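Local coordinates for protein probable LacI-family transcriptional regulator (Corynebacterium glutamicum ATCC 13032, PDB 3BIL) that probably acts as a LacI-family transcription factor, binding cis-regulatory DNA to control the expression of target genes, at residues L178-A184 / S332-S336; T244-S250 / V271-D277; H287-D293 / A326-S332. Where two conformers were deposited one is given. Residues are numbered along the deposited sequence.

Contact 1. Residues L178-A184 / S332-S336; sequences LLAHNNA and SIINS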
# COMPACT_ATOMS: atom_id res chain seq x y z
N LEU A 178 -17.14 10.36 21.09
CA LEU A 178 -17.23 8.94 21.37
C LEU A 178 -16.28 8.47 22.45
O LEU A 178 -16.67 7.65 23.30
CB LEU A 178 -17.00 8.15 20.08
CG LEU A 178 -17.29 6.64 20.05
CD1 LEU A 178 -18.73 6.34 20.40
CD2 LEU A 178 -16.98 6.07 18.68
N LEU A 179 -15.03 8.97 22.44
CA LEU A 179 -14.10 8.62 23.54
C LEU A 179 -14.65 9.13 24.86
O LEU A 179 -14.63 8.41 25.88
CB LEU A 179 -12.63 9.07 23.30
CG LEU A 179 -12.02 8.38 22.06
CD1 LEU A 179 -10.82 9.07 21.44
CD2 LEU A 179 -11.81 6.88 22.27
N ALA A 180 -15.18 10.35 24.82
CA ALA A 180 -15.69 10.97 26.05
C ALA A 180 -16.88 10.21 26.64
O ALA A 180 -16.87 9.91 27.85
CB ALA A 180 -16.04 12.40 25.80
N HIS A 181 -17.89 9.86 25.81
CA HIS A 181 -19.02 9.09 26.30
C HIS A 181 -18.64 7.75 26.85
O HIS A 181 -19.29 7.26 27.74
CB HIS A 181 -20.09 8.90 25.24
CG HIS A 181 -20.73 10.19 24.83
ND1 HIS A 181 -21.26 10.39 23.58
CD2 HIS A 181 -20.87 11.36 25.50
CE1 HIS A 181 -21.73 11.63 23.50
NE2 HIS A 181 -21.50 12.24 24.66
N ASN A 182 -17.57 7.16 26.32
CA ASN A 182 -17.12 5.86 26.79
C ASN A 182 -16.17 5.88 27.98
O ASN A 182 -15.66 4.80 28.41
CB ASN A 182 -16.51 5.10 25.64
CG ASN A 182 -17.57 4.46 24.74
OD1 ASN A 182 -18.15 3.43 25.10
ND2 ASN A 182 -17.81 5.06 23.55
N ASN A 183 -15.94 7.09 28.53
CA ASN A 183 -14.89 7.32 29.54
C ASN A 183 -13.55 6.63 29.16
O ASN A 183 -12.90 6.02 29.99
CB ASN A 183 -15.33 6.89 30.95
CG ASN A 183 -14.37 7.41 32.06
OD1 ASN A 183 -13.82 8.52 31.94
ND2 ASN A 183 -14.17 6.61 33.11
N ALA A 184 -13.14 6.74 27.90
CA ALA A 184 -12.02 5.96 27.45
C ALA A 184 -10.84 6.91 27.51
O ALA A 184 -10.15 7.15 26.52
CB ALA A 184 -12.27 5.44 26.03
N SER A 332 -13.04 -0.93 18.35
CA SER A 332 -11.78 -0.72 19.08
C SER A 332 -11.83 0.28 20.28
O SER A 332 -10.79 0.77 20.73
CB SER A 332 -10.68 -0.34 18.10
OG SER A 332 -11.06 0.72 17.24
N ILE A 333 -13.04 0.56 20.78
CA ILE A 333 -13.25 1.42 21.94
C ILE A 333 -13.87 0.59 23.06
O ILE A 333 -14.96 0.06 22.89
CB ILE A 333 -14.26 2.55 21.63
CG1 ILE A 333 -13.90 3.33 20.35
CG2 ILE A 333 -14.45 3.45 22.84
CD1 ILE A 333 -12.55 3.94 20.33
N ILE A 334 -13.18 0.50 24.19
CA ILE A 334 -13.74 -0.09 25.42
C ILE A 334 -14.83 0.79 26.02
O ILE A 334 -14.76 2.01 25.96
CB ILE A 334 -12.66 -0.21 26.52
CG1 ILE A 334 -11.51 -1.09 26.04
CG2 ILE A 334 -13.22 -0.85 27.77
CD1 ILE A 334 -10.37 -0.32 25.55
N ASN A 335 -15.86 0.16 26.60
CA ASN A 335 -16.71 0.88 27.53
C ASN A 335 -16.32 0.69 29.02
O ASN A 335 -16.46 -0.41 29.58
CB ASN A 335 -18.18 0.57 27.32
CG ASN A 335 -19.06 1.65 27.91
OD1 ASN A 335 -20.10 1.38 28.51
ND2 ASN A 335 -18.60 2.88 27.80
N SER A 336 -15.85 1.78 29.64
CA SER A 336 -15.49 1.82 31.07
C SER A 336 -16.60 2.30 32.03
O SER A 336 -17.26 3.32 31.79
CB SER A 336 -14.23 2.66 31.26
OG SER A 336 -13.15 2.04 30.60
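A left-handed residue ends the helix here, and the tail of the chain fastens onto the turn it makes. Asn183, with phi and psi both at 44°, is the C' residue of a Schellman motif: Ala184 N reaches back to Leu179 O at 3.0 Å, and Asn183 N to Ala180 O at 3.0 Å. The carbonyl of Asn182, the first residue to leave helical geometry, accepts the amide of Ser336, with Ser336 N to Asn182 O at 3.3 Å and an angle of 165° at the hydrogen. This is a long bond, and it ends at the last, poorly ordered residue of the model.

Apolar packing centres on Ile333, whose CA-to-CB bond points at the helix end. Ile333 CD1 meets Leu179 CD2 at 3.6 Å, while Ile333 CG2 lies 3.8 Å from Asn182 CG and 4.3 Å from Ala184 CB. The Asn182 side chain curls back over the last turn, where Asn182 ND2 donates to Leu178 O at 2.8 Å. Asn182 CB also rests against the tail, 3.6 Å from Ile334 O.

Beneath this surface contact lies the central sheet of the C-terminal lobe. Leu179, on helix 169-181, reaches Thr244 and Phe246 of strand 244-247 and Ile274 of strand 272-276. Ile333 touches Ser272 and Ile274 in turn, so Ile333 packs between the helix end and strand 272-276, and Ile334 N bonds to Ser272 OG.

Contact 2. Residues T244-S250 / V271-D277; sequences TLFAGDS and VSVIGFD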
# COMPACT_ATOMS: atom_id res chain seq x y z
N THR A 244 -6.20 5.37 25.49
CA THR A 244 -6.64 5.41 24.12
C THR A 244 -5.51 5.95 23.26
O THR A 244 -4.81 6.90 23.63
CB THR A 244 -7.93 6.26 23.94
OG1 THR A 244 -9.07 5.53 24.45
CG2 THR A 244 -8.24 6.57 22.44
N LEU A 245 -5.30 5.33 22.10
CA LEU A 245 -4.29 5.85 21.21
C LEU A 245 -5.02 6.31 19.96
O LEU A 245 -5.82 5.58 19.38
CB LEU A 245 -3.19 4.80 20.95
CG LEU A 245 -2.42 4.40 22.23
CD1 LEU A 245 -1.56 3.09 22.08
CD2 LEU A 245 -1.56 5.57 22.76
N PHE A 246 -4.76 7.55 19.56
CA PHE A 246 -5.56 8.18 18.56
C PHE A 246 -4.51 8.68 17.57
O PHE A 246 -3.85 9.68 17.76
CB PHE A 246 -6.45 9.26 19.23
CG PHE A 246 -7.41 10.01 18.30
CD1 PHE A 246 -8.62 10.48 18.79
CD2 PHE A 246 -7.08 10.31 16.99
CE1 PHE A 246 -9.47 11.19 18.01
CE2 PHE A 246 -7.91 11.02 16.21
CZ PHE A 246 -9.12 11.47 16.70
N ALA A 247 -4.33 7.92 16.50
CA ALA A 247 -3.31 8.26 15.53
C ALA A 247 -3.88 9.29 14.64
O ALA A 247 -5.08 9.31 14.42
CB ALA A 247 -3.02 7.04 14.72
N GLY A 248 -3.04 10.11 14.04
CA GLY A 248 -3.50 11.14 13.12
C GLY A 248 -3.06 10.89 11.70
O GLY A 248 -3.22 11.78 10.88
N ASP A 249 -2.49 9.70 11.44
CA ASP A 249 -2.04 9.27 10.08
C ASP A 249 -2.19 7.79 9.81
O ASP A 249 -2.22 6.99 10.74
CB ASP A 249 -0.55 9.60 9.88
CG ASP A 249 -0.36 10.94 9.27
OD1 ASP A 249 -1.37 11.44 8.73
OD2 ASP A 249 0.75 11.52 9.34
N SER A 250 -2.23 7.39 8.54
CA SER A 250 -1.97 5.97 8.20
C SER A 250 -0.74 5.46 8.98
O SER A 250 -0.82 4.46 9.71
CB SER A 250 -1.65 5.78 6.70
OG SER A 250 -2.77 6.03 5.88
N VAL A 271 -7.01 -1.62 25.66
CA VAL A 271 -6.72 -0.25 25.32
C VAL A 271 -7.65 0.10 24.15
O VAL A 271 -8.03 -0.80 23.39
CB VAL A 271 -5.31 -0.18 24.80
CG1 VAL A 271 -5.19 -1.00 23.45
CG2 VAL A 271 -4.86 1.23 24.60
N SER A 272 -7.99 1.38 23.98
CA SER A 272 -8.81 1.80 22.85
C SER A 272 -7.94 2.38 21.73
O SER A 272 -6.99 3.07 22.02
CB SER A 272 -9.85 2.86 23.26
OG SER A 272 -10.73 2.33 24.25
N VAL A 273 -8.31 2.14 20.46
CA VAL A 273 -7.61 2.76 19.34
C VAL A 273 -8.57 3.51 18.43
O VAL A 273 -9.66 3.03 18.14
CB VAL A 273 -6.76 1.72 18.53
CG1 VAL A 273 -6.05 2.38 17.33
CG2 VAL A 273 -5.73 1.12 19.42
N ILE A 274 -8.15 4.70 17.99
CA ILE A 274 -8.74 5.35 16.86
C ILE A 274 -7.69 5.48 15.77
O ILE A 274 -6.63 6.06 16.02
CB ILE A 274 -9.25 6.78 17.18
CG1 ILE A 274 -10.16 6.79 18.42
CG2 ILE A 274 -9.97 7.36 15.95
CD1 ILE A 274 -11.54 6.18 18.22
N GLY A 275 -7.98 4.95 14.57
CA GLY A 275 -7.01 4.95 13.48
C GLY A 275 -7.34 6.00 12.49
O GLY A 275 -8.39 6.58 12.54
N PHE A 276 -6.43 6.24 11.56
CA PHE A 276 -6.71 7.21 10.51
C PHE A 276 -6.54 6.54 9.15
O PHE A 276 -5.55 5.83 8.94
CB PHE A 276 -5.80 8.43 10.64
CG PHE A 276 -6.53 9.77 10.50
CD1 PHE A 276 -6.99 10.46 11.63
CD2 PHE A 276 -6.75 10.34 9.24
CE1 PHE A 276 -7.65 11.69 11.52
CE2 PHE A 276 -7.43 11.57 9.11
CZ PHE A 276 -7.88 12.25 10.25
N ASP A 277 -7.52 6.76 8.25
CA ASP A 277 -7.64 6.13 6.92
C ASP A 277 -8.07 4.65 6.86
O ASP A 277 -8.08 3.93 7.85
CB ASP A 277 -6.42 6.39 6.03
CG ASP A 277 -6.04 7.84 6.03
OD1 ASP A 277 -6.77 8.67 5.44
OD2 ASP A 277 -5.01 8.16 6.68
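Strands 244-247 and 272-276 run parallel, 6° apart in direction and 4.6 Å between axes, and exchange three main-chain hydrogen bonds: Leu245 N to Ser272 O (2.8 Å), Ile274 N to Leu245 O (2.9 Å) and Ala247 N to Ile274 O (3.0 Å). The backbones of Thr244 and Phe246 pair instead with the next strand, at Gly188 and Leu190, while Val273 bonds to Ser332. The hydroxyls of Thr244 and Ser272 are satisfied too: Thr244 OG1 bonds to Ala184 O, and Ser272 OG to Ile334 N. Phe276 N meets Thr253 OG1, on the helix that makes the beta-alpha-beta crossover. Beyond the strands, Ser250 OG lies 3.2 Å from Asp277 OD2, but Asn78 OD1 competes for its proton; Asp277 OD1 has a weak bond from Gln294 NE2.

Between the polar groups, Ile274 CG2 sits over the Phe246 ring, 4.1 Å from its centroid, a CH-pi contact. With these strand amides and carbonyls paired, and the hydroxyls of Thr244 and Ser272 tied to neighbouring loops, this strand pair can lie in the apolar core of the lobe.

Contact 3. Residues H287-D293 / A326-S332; sequences HPLTVID and ALIHRES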
# COMPACT_ATOMS: atom_id res chain seq x y z
N HIS A 287 -10.54 -7.18 16.67
CA HIS A 287 -11.56 -6.19 16.93
C HIS A 287 -11.34 -5.09 15.90
O HIS A 287 -10.38 -4.33 15.97
CB HIS A 287 -11.46 -5.64 18.34
CG HIS A 287 -11.75 -6.64 19.41
ND1 HIS A 287 -10.87 -7.66 19.74
CD2 HIS A 287 -12.81 -6.77 20.25
CE1 HIS A 287 -11.39 -8.37 20.73
NE2 HIS A 287 -12.56 -7.85 21.05
N PRO A 288 -12.23 -5.03 14.91
CA PRO A 288 -11.95 -4.08 13.86
C PRO A 288 -11.76 -2.67 14.42
O PRO A 288 -12.25 -2.37 15.51
CB PRO A 288 -13.18 -4.20 12.96
CG PRO A 288 -13.63 -5.64 13.20
CD PRO A 288 -13.47 -5.78 14.66
N LEU A 289 -11.04 -1.83 13.67
CA LEU A 289 -10.64 -0.54 14.17
C LEU A 289 -11.62 0.55 13.82
O LEU A 289 -11.88 0.79 12.65
CB LEU A 289 -9.28 -0.15 13.61
CG LEU A 289 -8.06 -0.09 14.48
CD1 LEU A 289 -7.71 -1.47 15.03
CD2 LEU A 289 -6.98 0.42 13.58
N THR A 290 -12.11 1.26 14.82
CA THR A 290 -12.74 2.51 14.57
C THR A 290 -11.70 3.43 13.88
O THR A 290 -10.60 3.59 14.35
CB THR A 290 -13.28 3.07 15.88
OG1 THR A 290 -14.21 2.12 16.45
CG2 THR A 290 -14.00 4.40 15.65
N VAL A 291 -12.05 4.05 12.77
CA VAL A 291 -11.12 4.90 12.06
C VAL A 291 -11.86 6.11 11.50
O VAL A 291 -13.10 6.12 11.39
CB VAL A 291 -10.46 4.19 10.83
CG1 VAL A 291 -9.44 3.05 11.26
CG2 VAL A 291 -11.49 3.65 9.83
N ILE A 292 -11.07 7.11 11.12
CA ILE A 292 -11.56 8.29 10.49
C ILE A 292 -11.32 8.16 9.01
O ILE A 292 -10.20 8.02 8.55
CB ILE A 292 -10.92 9.55 11.13
CG1 ILE A 292 -11.49 9.72 12.55
CG2 ILE A 292 -11.22 10.79 10.28
CD1 ILE A 292 -10.83 10.84 13.34
N ASP A 293 -12.40 8.15 8.25
CA ASP A 293 -12.28 8.00 6.82
C ASP A 293 -12.25 9.39 6.19
O ASP A 293 -12.97 10.29 6.59
CB ASP A 293 -13.44 7.12 6.30
CG ASP A 293 -13.60 7.17 4.76
OD1 ASP A 293 -12.69 7.61 4.05
OD2 ASP A 293 -14.65 6.75 4.25
N ALA A 326 -15.22 11.45 7.98
CA ALA A 326 -16.26 10.73 8.72
C ALA A 326 -15.72 9.66 9.64
O ALA A 326 -14.68 9.10 9.38
CB ALA A 326 -17.30 10.16 7.73
N LEU A 327 -16.42 9.39 10.74
CA LEU A 327 -16.07 8.30 11.66
C LEU A 327 -16.81 6.97 11.33
O LEU A 327 -18.02 6.89 11.45
CB LEU A 327 -16.40 8.72 13.09
CG LEU A 327 -15.99 7.75 14.19
CD1 LEU A 327 -14.47 7.79 14.40
CD2 LEU A 327 -16.65 8.15 15.49
N ILE A 328 -16.05 5.94 10.94
CA ILE A 328 -16.53 4.60 10.78
C ILE A 328 -16.44 3.90 12.16
O ILE A 328 -15.36 3.55 12.62
CB ILE A 328 -15.68 3.83 9.72
CG1 ILE A 328 -15.37 4.69 8.49
CG2 ILE A 328 -16.32 2.51 9.29
CD1 ILE A 328 -16.55 5.31 7.77
N HIS A 329 -17.57 3.68 12.80
CA HIS A 329 -17.60 3.04 14.10
C HIS A 329 -17.47 1.54 13.94
O HIS A 329 -18.30 0.88 13.30
CB HIS A 329 -18.88 3.41 14.89
CG HIS A 329 -18.78 3.18 16.37
ND1 HIS A 329 -19.66 3.74 17.27
CD2 HIS A 329 -17.93 2.42 17.10
CE1 HIS A 329 -19.35 3.34 18.49
NE2 HIS A 329 -18.30 2.55 18.41
N ARG A 330 -16.39 1.00 14.50
CA ARG A 330 -16.17 -0.43 14.49
C ARG A 330 -16.08 -0.93 15.92
O ARG A 330 -16.97 -0.62 16.70
CB ARG A 330 -14.98 -0.80 13.68
CG ARG A 330 -15.08 -0.32 12.25
CD ARG A 330 -14.30 -1.30 11.36
NE ARG A 330 -14.25 -0.85 9.98
CZ ARG A 330 -13.22 -0.30 9.39
NH1 ARG A 330 -12.07 -0.14 10.03
NH2 ARG A 330 -13.33 0.07 8.12
N GLU A 331 -15.05 -1.69 16.28
CA GLU A 331 -15.03 -2.24 17.65
C GLU A 331 -13.77 -2.03 18.54
O GLU A 331 -13.49 -2.85 19.42
CB GLU A 331 -15.42 -3.71 17.63
CG GLU A 331 -16.93 -3.95 17.85
CD GLU A 331 -17.70 -4.27 16.55
OE1 GLU A 331 -18.86 -3.78 16.42
OE2 GLU A 331 -17.15 -5.02 15.69
N SER A 332 -13.04 -0.93 18.35
CA SER A 332 -11.78 -0.72 19.08
C SER A 332 -11.83 0.28 20.28
O SER A 332 -10.79 0.77 20.73
CB SER A 332 -10.68 -0.34 18.10
OG SER A 332 -11.06 0.72 17.24
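Thr290 loses more surface to this contact than any other residue; its amide and hydroxyl both bond to segment 326-332, while its carbonyl turns to Gly275. The amide donates to a side chain, Thr290 N to Ser332 OG at 2.7 Å, and the hydroxyl accepts from a backbone, Arg330 N to Thr290 OG1 at 3.1 Å. Side-chain hydroxyls thus take the place of carbonyls where the two segments depart from regular strand pairing. Thr290 CG2 packs 3.6 Å from Leu327 CD1.

Following Thr290, the pairing becomes regular antiparallel. Ile328 N bonds to Val291 O (3.0 Å), with a weaker return from Val291 N to Ile328 O (3.4 Å); Asp293 N to Ala326 O (2.7 Å) and Ala326 N to Asp293 O (2.9 Å) make the second hydrogen-bonded pair, and Ile292 faces Leu327 between them. In this periplasmic-binding-protein fold, strand 322-328 runs antiparallel to strand 291-293 and parallel to strand 163-167 on its other side. At 137° between their directions, these short strand pieces are well off exactly antiparallel.

Arg330 comes next in buried area. Its CA-to-CB bond points at segment 287-293, and the extended side chain brings Arg330 NH1 to Leu289 O at 2.8 Å, a weak bond at 126°, and to 3.8 Å from Val291 CG2. Its aliphatic part lies against Pro288, with Arg330 CD 3.5 Å from Pro288 CB. Pro288 gives its carbonyl to the backbone, Glu331 N to Pro288 O at 3.0 Å, and also packs on His261 of the second subunit.

After the strands and helices up to strand 163-167, the chain forms helix 169-181, whose end, at 178-184, waits 147 residues for its partner in contact 1. Within that long excursion contact 2 opens at strand 244-247 and closes a short loop, mostly helix 250-262, at strand 272-276. Contact 3 then opens at 287-293 and closes at 326-332 after helix 296-308, so contacts 2 and 3 follow in series and both fall inside contact 1; nothing crosses. Ser332 ends contact 3 and begins the tail of contact 1, and its OG also bonds Val273 O of contact 2. A probable bond, Gly275 N to Thr290 O, 3.0 Å, joins contacts 2 and 3 into one sheet.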